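Local coordinates for protein glycoside hydrolase family 81 (PDB 6FOP) that probably hydrolyses beta-1,3-glucans such as laminarin, as a family 81 beta-1,3-glucanase of the Clostridium thermocellum cellulosome, at residues S108-D113 / T126-S131; Y222-D227 / S250-T255. One frame throughout, in Å; residues are numbered along the deposited sequence. Where two conformers were deposited one is given.

Interaction 1. Residues S108-D113 / T126-S131; sequences SDFAVD and TLMKGS
Asp113 OD1 accepts a hydrogen bond from Thr126 OG1 at 2.7 Å, the hydroxyl reaching the carboxylate from above its plane, about 50° out of it. With chi1 near -60° in both residues, CG of Asp113 and OG1 of Thr126 each stand beside their own backbone N, and the two side chains run alongside, pointing the same way. Val112 and Leu127 are the hydrogen-bonded pair: Val112 N to Leu127 O and Leu127 N to Val112 O both measure 2.9 Å. On the face carrying these two residues, Val112 CG1 touches Leu127 CB at 3.9 Å, and Phe60 and Phe62 of strand 59-63 pack on Leu127. On the face of Asp113 and Thr126 lies Met128, extended with CG anti to its backbone N (chi1 174°); its CE reaches the edge of the ring of Phe110, in the loop just before the strand, 4.0 Å from CE2. Phe110 O takes Lys129 N at 2.9 Å as the strand ends. Lys129 NZ bonds to the carbonyl O of Tyr54 and Ala55 and to Tyr264 OH, and forms a salt bridge with Glu474. The chain leaves through a type II turn with Gly130 at positive phi. This is the open end of an antiparallel beta hairpin, strands 111-118 and 121-128.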
ATOM      1  N   SER A 108      11.786   5.148   9.969  1.00 13.60           N
ATOM      2  CA  SER A 108      11.932   3.702   9.862  1.00 14.42           C
ATOM      3  C   SER A 108      10.661   3.076   9.274  1.00 13.46           C
ATOM      4  O   SER A 108       9.802   3.788   8.734  1.00 15.63           O
ATOM      5  CB  SER A 108      12.364   3.101  11.206  1.00 14.57           C
ATOM      6  OG  SER A 108      11.417   3.395  12.201  1.00 14.46           O
ATOM      7  N   ASP A 109      10.511   1.762   9.382  1.00 12.60           N
ATOM      8  CA  ASP A 109       9.452   1.121   8.595  1.00 13.19           C
ATOM      9  C   ASP A 109       8.058   1.396   9.119  1.00 13.06           C
ATOM     10  O   ASP A 109       7.094   1.304   8.366  1.00 14.08           O
ATOM     11  CB  ASP A 109       9.714  -0.393   8.489  1.00 13.18           C
ATOM     12  CG  ASP A 109      10.959  -0.738   7.628  1.00 14.81           C
ATOM     13  OD1 ASP A 109      11.586   0.149   7.037  1.00 19.44           O
ATOM     14  OD2 ASP A 109      11.286  -1.913   7.574  1.00 16.00           O
ATOM     15  N   PHE A 110       7.938   1.718  10.413  1.00 12.61           N
ATOM     16  CA  PHE A 110       6.662   2.115  11.005  1.00 13.31           C
ATOM     17  C   PHE A 110       6.812   3.102  12.164  1.00 12.80           C
ATOM     18  O   PHE A 110       5.952   3.166  13.055  1.00 13.61           O
ATOM     19  CB  PHE A 110       5.766   0.897  11.361  1.00 13.76           C
ATOM     20  CG  PHE A 110       6.435  -0.270  12.039  1.00 13.29           C
ATOM     21  CD1 PHE A 110       7.114  -1.248  11.284  1.00 14.43           C
ATOM     22  CD2 PHE A 110       6.249  -0.504  13.398  1.00 13.63           C
ATOM     23  CE1 PHE A 110       7.650  -2.360  11.890  1.00 14.93           C
ATOM     24  CE2 PHE A 110       6.798  -1.629  14.006  1.00 14.29           C
ATOM     25  CZ  PHE A 110       7.527  -2.539  13.255  1.00 14.59           C
ATOM     26  N   ALA A 111       7.824   3.964  12.078  1.00 13.55           N
ATOM     27  CA  ALA A 111       7.990   5.037  13.046  1.00 13.44           C
ATOM     28  C   ALA A 111       8.693   6.214  12.393  1.00 13.12           C
ATOM     29  O   ALA A 111       9.354   6.077  11.349  1.00 14.01           O
ATOM     30  CB  ALA A 111       8.722   4.550  14.306  1.00 14.05           C
ATOM     31  N   VAL A 112       8.617   7.353  13.072  1.00 13.22           N
ATOM     32  CA  VAL A 112       9.331   8.575  12.669  1.00 13.42           C
ATOM     33  C   VAL A 112       9.829   9.290  13.920  1.00 13.58           C
ATOM     34  O   VAL A 112       9.103   9.372  14.910  1.00 15.19           O
ATOM     35  CB  VAL A 112       8.445   9.515  11.819  1.00 13.84           C
ATOM     36  CG1 VAL A 112       7.141   9.883  12.521  1.00 14.07           C
ATOM     37  CG2 VAL A 112       9.186  10.756  11.366  1.00 14.96           C
ATOM     38  N   ASP A 113      11.051   9.795  13.852  1.00 14.51           N
ATOM     39  CA  ASP A 113      11.578  10.738  14.830  1.00 14.05           C
ATOM     40  C   ASP A 113      11.561  12.111  14.177  1.00 14.67           C
ATOM     41  O   ASP A 113      12.100  12.268  13.078  1.00 15.96           O
ATOM     42  CB  ASP A 113      13.029  10.429  15.184  1.00 16.78           C
ATOM     43  CG  ASP A 113      13.235   9.083  15.853  1.00 17.46           C
ATOM     44  OD1 ASP A 113      12.287   8.473  16.391  1.00 17.77           O
ATOM     45  OD2 ASP A 113      14.403   8.619  15.829  1.00 20.10           O
ATOM     46  N   THR A 126       9.180  10.750  18.949  1.00 13.32           N
ATOM     47  CA  THR A 126       9.064   9.504  18.198  1.00 13.85           C
ATOM     48  C   THR A 126       7.583   9.118  18.174  1.00 13.43           C
ATOM     49  O   THR A 126       6.972   8.889  19.233  1.00 14.35           O
ATOM     50  CB  THR A 126       9.870   8.372  18.842  1.00 15.77           C
ATOM     51  OG1 THR A 126      11.243   8.755  18.892  1.00 15.96           O
ATOM     52  CG2 THR A 126       9.756   7.055  18.077  1.00 15.48           C
ATOM     53  N   LEU A 127       7.056   9.055  16.949  1.00 13.61           N
ATOM     54  CA  LEU A 127       5.663   8.702  16.644  1.00 13.58           C
ATOM     55  C   LEU A 127       5.693   7.344  15.938  1.00 13.58           C
ATOM     56  O   LEU A 127       6.527   7.136  15.047  1.00 14.09           O
ATOM     57  CB  LEU A 127       5.027   9.741  15.757  1.00 15.50           C
ATOM     58  CG  LEU A 127       5.295  11.194  16.134  1.00 16.02           C
ATOM     59  CD1 LEU A 127       4.607  12.111  15.129  1.00 17.36           C
ATOM     60  CD2 LEU A 127       4.911  11.523  17.573  1.00 16.76           C
ATOM     61  N   MET A 128       4.834   6.423  16.380  1.00 13.76           N
ATOM     62  CA  MET A 128       4.901   5.057  15.872  1.00 13.65           C
ATOM     63  C   MET A 128       3.531   4.506  15.527  1.00 13.35           C
ATOM     64  O   MET A 128       2.595   4.544  16.343  1.00 14.27           O
ATOM     65  CB  MET A 128       5.599   4.166  16.886  1.00 15.27           C
ATOM     66  CG  MET A 128       5.608   2.689  16.540  1.00 15.93           C
ATOM     67  SD  MET A 128       6.705   1.890  17.691  1.00 18.04           S
ATOM     68  CE  MET A 128       6.247   0.201  17.485  1.00 18.59           C
ATOM     69  N   LYS A 129       3.444   3.972  14.314  1.00 13.04           N
ATOM     70  CA  LYS A 129       2.261   3.273  13.839  1.00 12.88           C
ATOM     71  C   LYS A 129       2.287   1.910  14.518  1.00 12.98           C
ATOM     72  O   LYS A 129       3.303   1.208  14.459  1.00 14.01           O
ATOM     73  CB  LYS A 129       2.310   3.130  12.338  1.00 13.34           C
ATOM     74  CG  LYS A 129       1.199   2.286  11.738  1.00 13.00           C
ATOM     75  CD  LYS A 129       1.079   2.474  10.227  1.00 13.78           C
ATOM     76  CE  LYS A 129       0.613   3.846   9.823  1.00 12.96           C
ATOM     77  NZ  LYS A 129      -0.748   4.221  10.325  1.00 12.95           N
ATOM     78  N   GLY A 130       1.195   1.525  15.152  1.00 12.74           N
ATOM     79  CA  GLY A 130       1.160   0.297  15.905  1.00 12.86           C
ATOM     80  C   GLY A 130       1.706   0.393  17.325  1.00 13.15           C
ATOM     81  O   GLY A 130       2.000  -0.643  17.936  1.00 14.78           O
ATOM     82  N   SER A 131       1.792   1.598  17.886  1.00 13.72           N
ATOM     83  CA  SER A 131       2.173   1.747  19.291  1.00 14.55           C
ATOM     84  C   SER A 131       1.113   2.565  20.002  1.00 13.99           C
ATOM     85  O   SER A 131       0.711   3.601  19.507  1.00 14.47           O
ATOM     86  CB  SER A 131       3.501   2.466  19.459  1.00 14.40           C
ATOM     87  OG  SER A 131       3.849   2.549  20.827  1.00 14.89           O
TER

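Interaction 2. Residues Y222-D227 / S250-T255; sequences YCFVTD and SVKEGT
Glu253 lays its side chain over one face of the Tyr222 ring, CG lying 3.6 Å from Tyr222 CG, with carboxylate and ring stacked at 21° and CD over the ring centre. CG of the glutamate sits between its backbone N and carbonyl carbon (chi1 60°), and the chain runs extended from there alongside the tyrosine. A second CH-pi contact follows: Lys252 CG stands 3.8 Å from the centroid of the Phe224 ring, almost on the ring normal, while its CE reaches Phe224 CD2 at 3.8 Å. The lysine chain bends at chi2 (-61°), which places CD; the two side chains cross at about a right angle. Three backbone bonds set these pairs in register. Lys252 N meets Tyr222 O at 2.8 Å in a nearly straight bond, and Phe224 exchanges N-H and C=O with Ser250. On the face of Phe224 and Ser250, Thr226 OG1 is hydrogen-bonded to Glu248 OE1. Farther out, Tyr200 OH and Ser178 N hold Glu253 OE1, Gln161 NE2 holds OE2, and Tyr200 also packs against both rings. These named partners are neutral donors, and their bonds to both oxygens would be expected to offset the cost of setting a negative carboxylate against a pi face.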
ATOM      1  N   TYR A 222       9.240   3.271  29.535  1.00 12.83           N
ATOM      2  CA  TYR A 222      10.601   3.736  29.415  1.00 13.43           C
ATOM      3  C   TYR A 222      11.433   2.944  28.437  1.00 13.74           C
ATOM      4  O   TYR A 222      12.640   3.121  28.378  1.00 14.88           O
ATOM      5  CB  TYR A 222      11.256   3.877  30.823  1.00 13.93           C
ATOM      6  CG  TYR A 222      10.372   4.685  31.752  1.00 14.25           C
ATOM      7  CD1 TYR A 222      10.242   6.050  31.580  1.00 14.52           C
ATOM      8  CD2 TYR A 222       9.588   4.076  32.703  1.00 14.99           C
ATOM      9  CE1 TYR A 222       9.380   6.807  32.378  1.00 15.28           C
ATOM     10  CE2 TYR A 222       8.727   4.817  33.524  1.00 15.28           C
ATOM     11  CZ  TYR A 222       8.643   6.187  33.371  1.00 14.56           C
ATOM     12  OH  TYR A 222       7.786   6.907  34.178  1.00 15.66           O
ATOM     13  N   CYS A 223      10.777   2.075  27.665  1.00 13.25           N
ATOM     14  CA  CYS A 223      11.425   1.310  26.599  1.00 13.23           C
ATOM     15  C   CYS A 223      11.139   2.051  25.305  1.00 12.79           C
ATOM     16  O   CYS A 223      10.145   1.806  24.623  1.00 13.33           O
ATOM     17  CB  CYS A 223      10.898  -0.117  26.591  1.00 14.93           C
ATOM     18  SG  CYS A 223      11.410  -1.071  28.037  1.00 15.98           S
ATOM     19  N   PHE A 224      11.963   3.034  25.004  1.00 12.94           N
ATOM     20  CA  PHE A 224      11.716   3.926  23.869  1.00 13.14           C
ATOM     21  C   PHE A 224      12.057   3.193  22.569  1.00 12.51           C
ATOM     22  O   PHE A 224      13.141   2.638  22.425  1.00 13.95           O
ATOM     23  CB  PHE A 224      12.577   5.182  23.988  1.00 13.50           C
ATOM     24  CG  PHE A 224      12.045   6.223  24.951  1.00 13.49           C
ATOM     25  CD1 PHE A 224      11.252   5.898  26.048  1.00 13.08           C
ATOM     26  CD2 PHE A 224      12.374   7.560  24.742  1.00 13.07           C
ATOM     27  CE1 PHE A 224      10.780   6.891  26.900  1.00 13.84           C
ATOM     28  CE2 PHE A 224      11.900   8.533  25.591  1.00 13.50           C
ATOM     29  CZ  PHE A 224      11.102   8.200  26.651  1.00 13.80           C
ATOM     30  N   VAL A 225      11.119   3.210  21.616  1.00 12.93           N
ATOM     31  CA  VAL A 225      11.362   2.586  20.314  1.00 13.57           C
ATOM     32  C   VAL A 225      12.299   3.464  19.516  1.00 13.61           C
ATOM     33  O   VAL A 225      12.014   4.626  19.286  1.00 16.66           O
ATOM     34  CB  VAL A 225      10.056   2.325  19.553  1.00 14.24           C
ATOM     35  CG1 VAL A 225      10.373   1.794  18.161  1.00 14.83           C
ATOM     36  CG2 VAL A 225       9.230   1.306  20.306  1.00 14.62           C
ATOM     37  N   THR A 226      13.441   2.889  19.114  1.00 13.45           N
ATOM     38  CA  THR A 226      14.475   3.610  18.378  1.00 15.08           C
ATOM     39  C   THR A 226      14.679   3.123  16.945  1.00 15.33           C
ATOM     40  O   THR A 226      15.386   3.777  16.183  1.00 16.72           O
ATOM     41  CB  THR A 226      15.819   3.559  19.135  1.00 16.45           C
ATOM     42  OG1 THR A 226      16.130   2.196  19.443  1.00 20.73           O
ATOM     43  CG2 THR A 226      15.695   4.344  20.431  1.00 17.91           C
ATOM     44  N   ASP A 227      14.019   2.021  16.572  1.00 14.42           N
ATOM     45  CA  ASP A 227      14.050   1.559  15.171  1.00 14.52           C
ATOM     46  C   ASP A 227      12.886   0.593  14.990  1.00 14.32           C
ATOM     47  O   ASP A 227      12.445  -0.051  15.941  1.00 14.12           O
ATOM     48  CB  ASP A 227      15.391   0.891  14.821  1.00 15.48           C
ATOM     49  CG  ASP A 227      15.659   0.819  13.311  1.00 19.97           C
ATOM     50  OD1 ASP A 227      14.992   1.480  12.525  1.00 18.31           O
ATOM     51  OD2 ASP A 227      16.598   0.087  12.947  1.00 28.61           O
ATOM     52  N   SER A 250      15.319   1.173  23.438  1.00 15.57           N
ATOM     53  CA  SER A 250      16.376   1.658  24.291  0.61 16.20           C
ATOM     54  C   SER A 250      15.735   1.937  25.660  1.00 16.43           C
ATOM     55  O   SER A 250      14.782   2.716  25.785  1.00 16.58           O
ATOM     56  CB  SER A 250      17.021   2.871  23.620  0.61 18.14           C
ATOM     57  OG  SER A 250      17.529   2.479  22.324  0.61 20.44           O
ATOM     58  N   VAL A 251      16.240   1.251  26.677  1.00 14.93           N
ATOM     59  CA  VAL A 251      15.644   1.315  28.004  1.00 14.58           C
ATOM     60  C   VAL A 251      16.186   2.527  28.767  1.00 14.20           C
ATOM     61  O   VAL A 251      17.371   2.586  29.127  1.00 16.10           O
ATOM     62  CB  VAL A 251      15.927   0.032  28.792  1.00 16.09           C
ATOM     63  CG1 VAL A 251      15.262   0.112  30.165  1.00 16.17           C
ATOM     64  CG2 VAL A 251      15.453  -1.206  28.029  1.00 17.34           C
ATOM     65  N   LYS A 252      15.309   3.484  29.031  1.00 14.72           N
ATOM     66  CA  LYS A 252      15.695   4.742  29.692  1.00 15.77           C
ATOM     67  C   LYS A 252      15.808   4.619  31.215  1.00 15.99           C
ATOM     68  O   LYS A 252      16.570   5.356  31.835  1.00 17.89           O
ATOM     69  CB  LYS A 252      14.757   5.879  29.322  1.00 16.13           C
ATOM     70  CG  LYS A 252      14.646   6.119  27.820  1.00 16.68           C
ATOM     71  CD  LYS A 252      15.993   6.486  27.195  1.00 17.83           C
ATOM     72  CE  LYS A 252      15.914   6.614  25.698  1.00 17.96           C
ATOM     73  NZ  LYS A 252      17.292   6.769  25.165  1.00 19.51           N
ATOM     74  N   GLU A 253      15.064   3.707  31.809  1.00 15.35           N
ATOM     75  CA  GLU A 253      15.191   3.378  33.241  1.00 16.34           C
ATOM     76  C   GLU A 253      14.449   2.087  33.482  1.00 16.88           C
ATOM     77  O   GLU A 253      13.649   1.665  32.638  1.00 16.39           O
ATOM     78  CB  GLU A 253      14.669   4.480  34.154  1.00 17.09           C
ATOM     79  CG  GLU A 253      13.204   4.803  33.956  1.00 16.59           C
ATOM     80  CD  GLU A 253      12.688   5.693  35.091  1.00 17.36           C
ATOM     81  OE1 GLU A 253      12.976   6.926  35.072  1.00 17.08           O
ATOM     82  OE2 GLU A 253      11.965   5.152  35.954  1.00 19.95           O
ATOM     83  N   GLY A 254      14.686   1.481  34.631  1.00 17.83           N
ATOM     84  CA  GLY A 254      13.988   0.300  35.092  1.00 19.54           C
ATOM     85  C   GLY A 254      14.569  -0.990  34.556  1.00 20.50           C
ATOM     86  O   GLY A 254      15.469  -0.980  33.738  1.00 22.55           O
ATOM     87  N   THR A 255      14.005  -2.108  35.016  1.00 22.67           N
ATOM     88  CA  THR A 255      14.495  -3.424  34.692  1.00 25.05           C
ATOM     89  C   THR A 255      13.577  -4.187  33.742  1.00 24.73           C
ATOM     90  O   THR A 255      13.846  -5.337  33.451  1.00 28.71           O
ATOM     91  CB  THR A 255      14.702  -4.241  35.979  1.00 28.28           C
ATOM     92  OG1 THR A 255      13.485  -4.215  36.737  1.00 33.08           O
ATOM     93  CG2 THR A 255      15.841  -3.626  36.826  1.00 31.19           C
TER

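How the interactions relate
Both contacts sit where a beta hairpin opens, and the principle they illustrate is that one backbone scheme takes on different side-chain chemistry with its setting. Interaction 1, about 16 Å from the centre of the chain to its own centre, is mostly buried, its apolar groups packed on by neighbouring strands and its lysine gripped by several acceptors and by the ring of Trp40. Interaction 2, about 30 Å out, is only partly buried, and there Lys252 and Glu253 lie over one face of an aromatic ring each. The two belong to different sheets, yet they touch: Met128 SD lies 3.7 Å from Val225 CG2, and Thr126 CG2 and Ser108 CB also pack on 222-227. Strand 223-235, one arm of the second hairpin, packs against the first.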